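Local coordinates for protein possible TctC subunit of the Tripartite Tricarboxylate Transport(TTT) Family (Rhodopseudomonas palustris, PDB 6HKE) that binds malate as the periplasmic substrate-binding protein of a tripartite tricarboxylate transporter, probably delivering this C4-dicarboxylate to its membrane partners for uptake, at residues 205-217 against 222-235. The protein carries 2 engineered substitutions. Residues are numbered along the deposited sequence; the frame is centred on the assembly and turned at random.
Sequences VKAYVIAASERDP and VPTAREAGLPGFQV
A single beta bridge, Ile210 with Thr224, ties the loop that follows strand 205-210 back onto that strand at Ile210. Ile210 N donates to Pro223 O at 3.0 Å, and Ile210 O in turn accepts from Ala225 N. Further along, Val235 N donates to Ala211 O at 2.9 Å. Apolar contacts join the same residues and their neighbours: the methyl of Ala211 sits over one face of the Phe233 ring, a CH-pi contact with CB 3.8 Å from the centroid, while Val209 CG2 meets the edge of the same ring and Val209 CG1 touches Ala228 CB. In this type II periplasmic binding protein of the TctC family, the loop thus doubles back on strand 205-210, which pairs antiparallel with strand 102-118, before the chain enters strand 236-244; Phe233 also rests on helix 150-162, and the side chain of Val235 lies about 9 Å from bound malate. On the outer side Arg215 grips Glu227 side-on in a salt bridge, NE to OE2 and NH2 to OE1, with the guanidinium and carboxylate planes 40° apart; Arg215 NH1 donates a hydrogen bond to Pro220 O. Glu227 OE2 also accepts from Thr224 N, on the face that Arg215 NE uses, while Thr224 OG1, turned between its own N and carbonyl carbon (chi1 58°), accepts a hydrogen bond from Glu227 N, an ST motif. Ser213 OG donates to a lone pair of Gln234 OE1 at 3.0 Å, in the plane of the amide, and Gln234 NE2 gives to a water that joins Ala212 O to Arg226 N. An alanine at Gln234 would remove both hydrogen bonds of the side-chain amide, which would probably deprive the Ser213 hydroxyl of its acceptor and leave this bridging water less firmly held. A second water links Asp216 N to Val222 O.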
ATOM      1  N   VAL A 205     -10.460  12.263 -11.128  1.00 27.22           N
ATOM      2  CA  VAL A 205      -8.996  12.492 -11.260  1.00 25.98           C
ATOM      3  C   VAL A 205      -8.564  11.817 -12.548  1.00 26.68           C
ATOM      4  O   VAL A 205      -9.419  11.165 -13.179  1.00 26.31           O
ATOM      5  CB  VAL A 205      -8.215  11.955 -10.042  1.00 24.86           C
ATOM      6  CG1 VAL A 205      -8.603  12.667  -8.752  1.00 24.13           C
ATOM      7  CG2 VAL A 205      -8.367  10.456  -9.893  1.00 24.37           C
ATOM      8  N   LYS A 206      -7.287  11.937 -12.900  1.00 26.89           N
ATOM      9  CA  LYS A 206      -6.725  11.261 -14.088  1.00 27.49           C
ATOM     10  C   LYS A 206      -5.425  10.553 -13.699  1.00 29.20           C
ATOM     11  O   LYS A 206      -4.785  10.979 -12.707  1.00 28.30           O
ATOM     12  CB  LYS A 206      -6.558  12.255 -15.239  1.00 28.02           C
ATOM     13  CG  LYS A 206      -5.799  13.528 -14.928  1.00 29.86           C
ATOM     14  CD  LYS A 206      -5.847  14.484 -16.085  1.00 31.40           C
ATOM     15  CE  LYS A 206      -4.805  15.576 -15.993  1.00 33.69           C
ATOM     16  NZ  LYS A 206      -4.737  16.360 -17.250  1.00 34.15           N
ATOM     17  N   ALA A 207      -5.128   9.460 -14.410  1.00 27.73           N
ATOM     18  CA  ALA A 207      -3.879   8.675 -14.330  1.00 27.44           C
ATOM     19  C   ALA A 207      -3.003   9.083 -15.512  1.00 27.13           C
ATOM     20  O   ALA A 207      -3.559   9.270 -16.572  1.00 29.11           O
ATOM     21  CB  ALA A 207      -4.193   7.201 -14.386  1.00 27.94           C
ATOM     22  N   TYR A 208      -1.698   9.253 -15.323  1.00 27.46           N
ATOM     23  CA  TYR A 208      -0.732   9.425 -16.431  1.00 28.41           C
ATOM     24  C   TYR A 208      -0.165   8.053 -16.790  1.00 28.83           C
ATOM     25  O   TYR A 208      -0.279   7.666 -17.953  1.00 30.68           O
ATOM     26  CB  TYR A 208       0.329  10.454 -16.053  1.00 31.88           C
ATOM     27  CG  TYR A 208      -0.173  11.871 -16.147  1.00 33.32           C
ATOM     28  CD1 TYR A 208      -0.077  12.569 -17.335  1.00 34.74           C
ATOM     29  CD2 TYR A 208      -0.771  12.503 -15.067  1.00 34.17           C
ATOM     30  CE1 TYR A 208      -0.529  13.874 -17.441  1.00 35.64           C
ATOM     31  CE2 TYR A 208      -1.238  13.804 -15.161  1.00 35.68           C
ATOM     32  CZ  TYR A 208      -1.121  14.493 -16.356  1.00 35.72           C
ATOM     33  OH  TYR A 208      -1.566  15.783 -16.471  1.00 37.78           O
ATOM     34  N   VAL A 209       0.376   7.319 -15.813  1.00 28.57           N
ATOM     35  CA  VAL A 209       0.987   5.984 -16.075  1.00 28.17           C
ATOM     36  C   VAL A 209       0.661   5.038 -14.921  1.00 26.23           C
ATOM     37  O   VAL A 209       0.218   5.501 -13.867  1.00 27.63           O
ATOM     38  CB  VAL A 209       2.498   6.085 -16.343  1.00 27.27           C
ATOM     39  CG1 VAL A 209       2.755   6.781 -17.663  1.00 28.89           C
ATOM     40  CG2 VAL A 209       3.251   6.778 -15.221  1.00 28.68           C
ATOM     41  N   ILE A 210       0.784   3.743 -15.189  1.00 24.19           N
ATOM     42  CA  ILE A 210       0.720   2.649 -14.181  1.00 25.37           C
ATOM     43  C   ILE A 210       2.155   2.142 -14.023  1.00 24.54           C
ATOM     44  O   ILE A 210       2.845   2.003 -15.051  1.00 24.24           O
ATOM     45  CB  ILE A 210      -0.296   1.572 -14.611  1.00 25.44           C
ATOM     46  CG1 ILE A 210      -0.487   0.503 -13.535  1.00 27.36           C
ATOM     47  CG2 ILE A 210       0.074   0.955 -15.947  1.00 25.04           C
ATOM     48  CD1 ILE A 210      -1.675  -0.413 -13.807  1.00 26.99           C
ATOM     49  N   ALA A 211       2.619   1.997 -12.787  1.00 23.91           N
ATOM     50  CA  ALA A 211       4.003   1.600 -12.461  1.00 24.30           C
ATOM     51  C   ALA A 211       4.083   0.076 -12.480  1.00 24.13           C
ATOM     52  O   ALA A 211       4.296  -0.526 -11.405  1.00 26.53           O
ATOM     53  CB  ALA A 211       4.414   2.166 -11.133  1.00 24.41           C
ATOM     54  N   ALA A 212       3.905  -0.498 -13.667  1.00 24.01           N
ATOM     55  CA  ALA A 212       3.788  -1.953 -13.918  1.00 25.57           C
ATOM     56  C   ALA A 212       4.401  -2.264 -15.279  1.00 27.11           C
ATOM     57  O   ALA A 212       4.556  -1.319 -16.090  1.00 30.37           O
ATOM     58  CB  ALA A 212       2.336  -2.381 -13.868  1.00 25.07           C
ATOM     59  N   SER A 213       4.736  -3.535 -15.489  1.00 29.22           N
ATOM     60  CA  SER A 213       5.254  -4.131 -16.750  1.00 30.94           C
ATOM     61  C   SER A 213       4.167  -4.152 -17.823  1.00 31.35           C
ATOM     62  O   SER A 213       4.506  -4.063 -19.005  1.00 27.45           O
ATOM     63  CB  SER A 213       5.732  -5.538 -16.513  1.00 30.33           C
ATOM     64  OG  SER A 213       6.880  -5.525 -15.686  1.00 35.65           O
ATOM     65  N   GLU A 214       2.922  -4.370 -17.400  1.00 33.85           N
ATOM     66  CA  GLU A 214       1.763  -4.652 -18.279  1.00 36.28           C
ATOM     67  C   GLU A 214       0.616  -3.732 -17.859  1.00 32.77           C
ATOM     68  O   GLU A 214       0.560  -3.344 -16.678  1.00 34.51           O
ATOM     69  CB  GLU A 214       1.372  -6.127 -18.195  1.00 40.16           C
ATOM     70  CG  GLU A 214       2.271  -7.056 -18.991  1.00 46.68           C
ATOM     71  CD  GLU A 214       1.907  -8.533 -18.857  1.00 56.58           C
ATOM     72  OE1 GLU A 214       1.898  -9.043 -17.707  1.00 62.80           O
ATOM     73  OE2 GLU A 214       1.623  -9.179 -19.898  1.00 63.40           O
ATOM     74  N   ARG A 215      -0.220  -3.342 -18.815  1.00 31.26           N
ATOM     75  CA  ARG A 215      -1.434  -2.534 -18.541  1.00 30.05           C
ATOM     76  C   ARG A 215      -2.342  -3.370 -17.652  1.00 30.29           C
ATOM     77  O   ARG A 215      -2.297  -4.605 -17.766  1.00 30.84           O
ATOM     78  CB  ARG A 215      -2.120  -2.114 -19.839  1.00 28.40           C
ATOM     79  CG  ARG A 215      -1.303  -1.127 -20.658  1.00 27.84           C
ATOM     80  CD  ARG A 215      -2.217  -0.327 -21.556  1.00 26.78           C
ATOM     81  NE  ARG A 215      -1.556   0.692 -22.343  1.00 22.83           N
ATOM     82  CZ  ARG A 215      -2.206   1.613 -23.034  1.00 23.84           C
ATOM     83  NH1 ARG A 215      -3.532   1.631 -23.025  1.00 22.95           N
ATOM     84  NH2 ARG A 215      -1.531   2.494 -23.764  1.00 23.84           N
ATOM     85  N   ASP A 216      -3.091  -2.727 -16.766  1.00 29.13           N
ATOM     86  CA  ASP A 216      -4.055  -3.443 -15.903  1.00 30.59           C
ATOM     87  C   ASP A 216      -5.415  -3.439 -16.605  1.00 29.46           C
ATOM     88  O   ASP A 216      -5.908  -2.403 -17.015  1.00 26.04           O
ATOM     89  CB  ASP A 216      -4.061  -2.839 -14.504  1.00 31.12           C
ATOM     90  CG  ASP A 216      -4.630  -3.762 -13.445  1.00 34.32           C
ATOM     91  OD1 ASP A 216      -5.816  -4.146 -13.581  1.00 39.40           O
ATOM     92  OD2 ASP A 216      -3.893  -4.075 -12.480  1.00 39.88           O
ATOM     93  N   PRO A 217      -6.077  -4.599 -16.765  1.00 31.00           N
ATOM     94  CA  PRO A 217      -7.380  -4.627 -17.420  1.00 30.31           C
ATOM     95  C   PRO A 217      -8.507  -3.834 -16.725  1.00 29.98           C
ATOM     96  O   PRO A 217      -9.440  -3.552 -17.405  1.00 27.53           O
ATOM     97  CB  PRO A 217      -7.717  -6.126 -17.541  1.00 30.82           C
ATOM     98  CG  PRO A 217      -6.736  -6.866 -16.661  1.00 31.02           C
ATOM     99  CD  PRO A 217      -5.578  -5.930 -16.385  1.00 31.11           C
ATOM    100  N   VAL A 222      -4.761   3.286 -19.535  1.00 27.61           N
ATOM    101  CA  VAL A 222      -3.589   3.897 -18.836  1.00 27.74           C
ATOM    102  C   VAL A 222      -2.300   3.198 -19.284  1.00 25.53           C
ATOM    103  O   VAL A 222      -2.139   2.003 -19.066  1.00 25.59           O
ATOM    104  CB  VAL A 222      -3.765   3.806 -17.311  1.00 27.34           C
ATOM    105  CG1 VAL A 222      -2.551   4.351 -16.570  1.00 26.62           C
ATOM    106  CG2 VAL A 222      -5.049   4.481 -16.846  1.00 28.84           C
ATOM    107  N   PRO A 223      -1.331   3.923 -19.886  1.00 24.48           N
ATOM    108  CA  PRO A 223      -0.086   3.312 -20.359  1.00 26.19           C
ATOM    109  C   PRO A 223       0.877   2.955 -19.218  1.00 25.82           C
ATOM    110  O   PRO A 223       0.887   3.595 -18.196  1.00 23.00           O
ATOM    111  CB  PRO A 223       0.522   4.383 -21.273  1.00 26.63           C
ATOM    112  CG  PRO A 223      -0.002   5.687 -20.700  1.00 27.09           C
ATOM    113  CD  PRO A 223      -1.382   5.369 -20.151  1.00 25.95           C
ATOM    114  N   THR A 224       1.675   1.911 -19.417  1.00 28.94           N
ATOM    115  CA  THR A 224       2.741   1.528 -18.462  1.00 27.98           C
ATOM    116  C   THR A 224       3.758   2.660 -18.460  1.00 29.40           C
ATOM    117  O   THR A 224       3.801   3.423 -19.451  1.00 28.42           O
ATOM    118  CB  THR A 224       3.373   0.183 -18.811  1.00 27.17           C
ATOM    119  OG1 THR A 224       3.878   0.300 -20.136  1.00 27.89           O
ATOM    120  CG2 THR A 224       2.399  -0.969 -18.705  1.00 27.25           C
ATOM    121  N   ALA A 225       4.522   2.783 -17.380  1.00 30.59           N
ATOM    122  CA  ALA A 225       5.637   3.744 -17.302  1.00 31.51           C
ATOM    123  C   ALA A 225       6.638   3.414 -18.419  1.00 31.68           C
ATOM    124  O   ALA A 225       7.219   4.365 -18.976  1.00 32.24           O
ATOM    125  CB  ALA A 225       6.248   3.697 -15.933  1.00 32.09           C
ATOM    126  N   ARG A 226       6.802   2.123 -18.739  1.00 31.97           N
ATOM    127  CA  ARG A 226       7.735   1.631 -19.782  1.00 32.99           C
ATOM    128  C   ARG A 226       7.346   2.269 -21.114  1.00 33.29           C
ATOM    129  O   ARG A 226       8.201   2.943 -21.716  1.00 31.97           O
ATOM    130  CB  ARG A 226       7.728   0.104 -19.921  1.00 36.53           C
ATOM    131  CG  ARG A 226       8.276  -0.373 -21.266  1.00 41.63           C
ATOM    132  CD  ARG A 226       8.756  -1.809 -21.311  1.00 45.49           C
ATOM    133  NE  ARG A 226       9.806  -2.051 -20.325  1.00 52.06           N
ATOM    134  CZ  ARG A 226      11.119  -1.862 -20.507  1.00 53.79           C
ATOM    135  NH1 ARG A 226      11.593  -1.415 -21.657  1.00 54.71           N
ATOM    136  NH2 ARG A 226      11.963  -2.113 -19.520  1.00 53.70           N
ATOM    137  N   GLU A 227       6.097   2.082 -21.549  1.00 31.89           N
ATOM    138  CA  GLU A 227       5.677   2.483 -22.914  1.00 32.94           C
ATOM    139  C   GLU A 227       5.687   4.015 -23.000  1.00 32.45           C
ATOM    140  O   GLU A 227       5.925   4.498 -24.092  1.00 37.00           O
ATOM    141  CB  GLU A 227       4.402   1.735 -23.341  1.00 31.11           C
ATOM    142  CG  GLU A 227       3.138   2.168 -22.652  1.00 31.71           C
ATOM    143  CD  GLU A 227       1.898   1.412 -23.117  1.00 30.39           C
ATOM    144  OE1 GLU A 227       1.390   1.758 -24.203  1.00 27.68           O
ATOM    145  OE2 GLU A 227       1.420   0.505 -22.379  1.00 27.08           O
ATOM    146  N   ALA A 228       5.576   4.739 -21.882  1.00 32.89           N
ATOM    147  CA  ALA A 228       5.599   6.222 -21.824  1.00 33.59           C
ATOM    148  C   ALA A 228       7.020   6.758 -21.552  1.00 34.75           C
ATOM    149  O   ALA A 228       7.142   7.986 -21.336  1.00 36.87           O
ATOM    150  CB  ALA A 228       4.607   6.714 -20.789  1.00 32.98           C
ATOM    151  N   GLY A 229       8.048   5.895 -21.577  1.00 36.26           N
ATOM    152  CA  GLY A 229       9.480   6.268 -21.602  1.00 33.52           C
ATOM    153  C   GLY A 229      10.197   6.145 -20.258  1.00 35.03           C
ATOM    154  O   GLY A 229      11.408   6.421 -20.239  1.00 37.39           O
ATOM    155  N   LEU A 230       9.536   5.716 -19.169  1.00 34.03           N
ATOM    156  CA  LEU A 230      10.152   5.689 -17.814  1.00 32.33           C
ATOM    157  C   LEU A 230      10.081   4.280 -17.237  1.00 29.87           C
ATOM    158  O   LEU A 230       9.373   4.030 -16.265  1.00 27.83           O
ATOM    159  CB  LEU A 230       9.449   6.724 -16.924  1.00 34.12           C
ATOM    160  CG  LEU A 230      10.313   7.317 -15.810  1.00 34.23           C
ATOM    161  CD1 LEU A 230      11.431   8.183 -16.386  1.00 33.49           C
ATOM    162  CD2 LEU A 230       9.464   8.133 -14.855  1.00 35.75           C
ATOM    163  N   PRO A 231      10.819   3.306 -17.816  1.00 29.96           N
ATOM    164  CA  PRO A 231      10.702   1.909 -17.399  1.00 29.77           C
ATOM    165  C   PRO A 231      11.158   1.665 -15.949  1.00 30.08           C
ATOM    166  O   PRO A 231      10.743   0.682 -15.375  1.00 30.49           O
ATOM    167  CB  PRO A 231      11.572   1.166 -18.429  1.00 29.71           C
ATOM    168  CG  PRO A 231      12.585   2.196 -18.875  1.00 28.67           C
ATOM    169  CD  PRO A 231      11.802   3.491 -18.902  1.00 29.70           C
ATOM    170  N   GLY A 232      11.946   2.575 -15.366  1.00 30.38           N
ATOM    171  CA  GLY A 232      12.370   2.472 -13.958  1.00 30.85           C
ATOM    172  C   GLY A 232      11.198   2.613 -12.996  1.00 31.70           C
ATOM    173  O   GLY A 232      11.357   2.275 -11.823  1.00 27.08           O
ATOM    174  N   PHE A 233      10.068   3.168 -13.443  1.00 32.62           N
ATOM    175  CA  PHE A 233       8.919   3.453 -12.546  1.00 30.85           C
ATOM    176  C   PHE A 233       8.011   2.221 -12.490  1.00 30.61           C
ATOM    177  O   PHE A 233       7.010   2.204 -13.201  1.00 32.28           O
ATOM    178  CB  PHE A 233       8.221   4.739 -12.989  1.00 29.13           C
ATOM    179  CG  PHE A 233       7.147   5.185 -12.037  1.00 27.34           C
ATOM    180  CD1 PHE A 233       7.434   5.381 -10.701  1.00 26.80           C
ATOM    181  CD2 PHE A 233       5.849   5.382 -12.472  1.00 27.54           C
ATOM    182  CE1 PHE A 233       6.441   5.771  -9.820  1.00 28.73           C
ATOM    183  CE2 PHE A 233       4.860   5.793 -11.595  1.00 27.41           C
ATOM    184  CZ  PHE A 233       5.157   5.983 -10.269  1.00 27.83           C
ATOM    185  N   GLN A 234       8.406   1.211 -11.703  1.00 34.31           N
ATOM    186  CA  GLN A 234       7.636  -0.039 -11.436  1.00 35.42           C
ATOM    187  C   GLN A 234       7.543  -0.246  -9.926  1.00 31.32           C
ATOM    188  O   GLN A 234       8.561  -0.468  -9.288  1.00 32.32           O
ATOM    189  CB  GLN A 234       8.237  -1.299 -12.070  1.00 38.73           C
ATOM    190  CG  GLN A 234       8.572  -1.125 -13.545  1.00 46.47           C
ATOM    191  CD  GLN A 234       8.115  -2.276 -14.407  1.00 49.15           C
ATOM    192  OE1 GLN A 234       8.130  -3.436 -13.984  1.00 52.02           O
ATOM    193  NE2 GLN A 234       7.714  -1.950 -15.630  1.00 43.64           N
ATOM    194  N   VAL A 235       6.325  -0.215  -9.409  1.00 27.73           N
ATOM    195  CA  VAL A 235       6.026  -0.389  -7.971  1.00 27.48           C
ATOM    196  C   VAL A 235       4.879  -1.399  -7.889  1.00 27.02           C
ATOM    197  O   VAL A 235       3.758  -1.101  -8.373  1.00 29.47           O
ATOM    198  CB  VAL A 235       5.712   0.964  -7.302  1.00 27.33           C
ATOM    199  CG1 VAL A 235       5.415   0.799  -5.827  1.00 27.14           C
ATOM    200  CG2 VAL A 235       6.838   1.970  -7.496  1.00 27.03           C
TER
HETATM  201  O   HOH W   1       6.611   0.293 -16.470  1.00 45.11           O
HETATM  202  O   HOH W   2      -3.198  -0.040 -17.562  1.00 21.43           O